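Local coordinates for Serine/threonine-protein kinase Tel1 (Chaetomium thermophilum, PDB 6SKY), which is an ATP-dependent serine/threonine kinase of the ATM family, thought to sense DNA damage and activate checkpoint signalling by phosphorylating substrates at [ST]-Q sites, at residues Met2120-Tyr2124 against Arg2637-Gln2641. Sequence-based numbering, arbitrary orientation.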
# COMPACT_ATOMS: atom_id res chain seq x y z
N MET A 2120 23.34 2.32 10.49
CA MET A 2120 22.50 2.17 9.29
C MET A 2120 22.08 0.73 9.03
O MET A 2120 20.98 0.50 8.52
CB MET A 2120 23.23 2.71 8.07
CG MET A 2120 23.42 4.20 8.08
SD MET A 2120 21.88 5.10 7.97
CE MET A 2120 22.51 6.77 7.97
N SER A 2121 22.93 -0.24 9.35
CA SER A 2121 22.64 -1.64 9.06
C SER A 2121 22.27 -2.47 10.28
O SER A 2121 21.88 -3.63 10.13
CB SER A 2121 23.84 -2.29 8.37
OG SER A 2121 24.97 -1.44 8.40
N GLY A 2122 22.38 -1.92 11.48
CA GLY A 2122 22.20 -2.70 12.68
C GLY A 2122 20.75 -3.05 12.96
O GLY A 2122 19.83 -2.67 12.25
N ARG A 2123 20.57 -3.81 14.03
CA ARG A 2123 19.24 -4.23 14.45
C ARG A 2123 18.42 -3.03 14.87
O ARG A 2123 18.94 -2.05 15.41
CB ARG A 2123 19.36 -5.23 15.59
CG ARG A 2123 18.12 -6.00 15.88
CD ARG A 2123 18.45 -7.22 16.68
NE ARG A 2123 19.65 -7.88 16.17
CZ ARG A 2123 20.00 -9.12 16.48
NH1 ARG A 2123 21.11 -9.63 15.97
NH2 ARG A 2123 19.25 -9.84 17.29
N TYR A 2124 17.11 -3.09 14.63
CA TYR A 2124 16.31 -1.88 14.81
C TYR A 2124 16.02 -1.58 16.27
O TYR A 2124 15.94 -0.41 16.64
CB TYR A 2124 15.00 -1.98 14.04
CG TYR A 2124 14.09 -0.82 14.33
CD1 TYR A 2124 14.41 0.46 13.91
CD2 TYR A 2124 12.93 -0.99 15.05
CE1 TYR A 2124 13.60 1.52 14.19
CE2 TYR A 2124 12.11 0.07 15.33
CZ TYR A 2124 12.45 1.32 14.89
OH TYR A 2124 11.62 2.37 15.18
N ARG A 2637 17.47 -2.67 2.76
CA ARG A 2637 17.57 -2.91 4.20
C ARG A 2637 17.39 -4.39 4.53
O ARG A 2637 18.12 -4.93 5.36
CB ARG A 2637 16.54 -2.05 4.93
CG ARG A 2637 16.14 -2.55 6.29
CD ARG A 2637 16.69 -1.71 7.40
NE ARG A 2637 16.50 -2.38 8.68
CZ ARG A 2637 17.49 -2.89 9.41
NH1 ARG A 2637 17.23 -3.49 10.56
NH2 ARG A 2637 18.75 -2.79 9.00
N GLU A 2638 16.46 -5.07 3.86
CA GLU A 2638 16.12 -6.43 4.24
C GLU A 2638 17.15 -7.45 3.78
O GLU A 2638 17.43 -8.41 4.50
CB GLU A 2638 14.75 -6.80 3.68
CG GLU A 2638 13.62 -6.07 4.33
CD GLU A 2638 13.45 -6.41 5.79
OE1 GLU A 2638 14.01 -7.44 6.23
OE2 GLU A 2638 12.76 -5.66 6.50
N THR A 2639 17.70 -7.28 2.58
CA THR A 2639 18.72 -8.22 2.12
C THR A 2639 20.07 -7.93 2.73
O THR A 2639 20.87 -8.84 2.93
CB THR A 2639 18.83 -8.17 0.60
OG1 THR A 2639 19.06 -6.82 0.20
CG2 THR A 2639 17.57 -8.65 -0.02
N ARG A 2640 20.35 -6.67 3.05
CA ARG A 2640 21.61 -6.32 3.69
C ARG A 2640 21.61 -6.72 5.16
O ARG A 2640 22.66 -7.09 5.70
CB ARG A 2640 21.85 -4.83 3.52
CG ARG A 2640 22.92 -4.23 4.37
CD ARG A 2640 22.94 -2.75 4.11
NE ARG A 2640 23.77 -2.01 5.05
CZ ARG A 2640 24.00 -0.71 4.97
NH1 ARG A 2640 24.77 -0.11 5.87
NH2 ARG A 2640 23.47 -0.00 3.98
N GLN A 2641 20.46 -6.65 5.82
CA GLN A 2641 20.37 -7.08 7.21
C GLN A 2641 20.70 -8.55 7.37
O GLN A 2641 21.23 -8.96 8.40
CB GLN A 2641 18.98 -6.78 7.74
CG GLN A 2641 18.73 -7.23 9.14
CD GLN A 2641 17.26 -7.26 9.46
OE1 GLN A 2641 16.83 -7.97 10.37
NE2 GLN A 2641 16.48 -6.49 8.72
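A small polar surface contact joins the FAT and kinase regions of one chain: two arginines of the short helix 2637-2641 reach the turn between helices 2102-2119 and 2124-2143. Just 267 Å² is buried, both sides summed, and the backbones stay apart, the nearest CA atoms being those of Ser2121 and Gln2641 at 6.2 Å. Arg2637 and Arg2640, three residues apart and so on much the same side of the helix, bridge the gap. Arg2640 extends fully, all four chi angles near trans, and its NH1 donates to Ser2121 OG at 2.9 Å, the shortest of the bonds. Arg2637 turns to backbone carbonyls, with weak hydrogen bonds from NH2 to Ser2121 O (3.4 Å) and from NH1 to Gly2122 O (3.2 Å). The turn belongs to the helical-hairpin solenoid of the FAT region, which in PIKK-family kinases wraps around the catalytic domain; the short helix follows helix 2616-2632 in the kinase region. Phe2174, at the end of the solenoid helix 2154-2174, touches Met2120 and both arginines, while His2175 makes a further weak hydrogen bond to Gly2122 O. Arg2123, the N-cap residue of helix 2124-2143, directs its CA-to-CB bond away and forms a salt bridge with Asp1925.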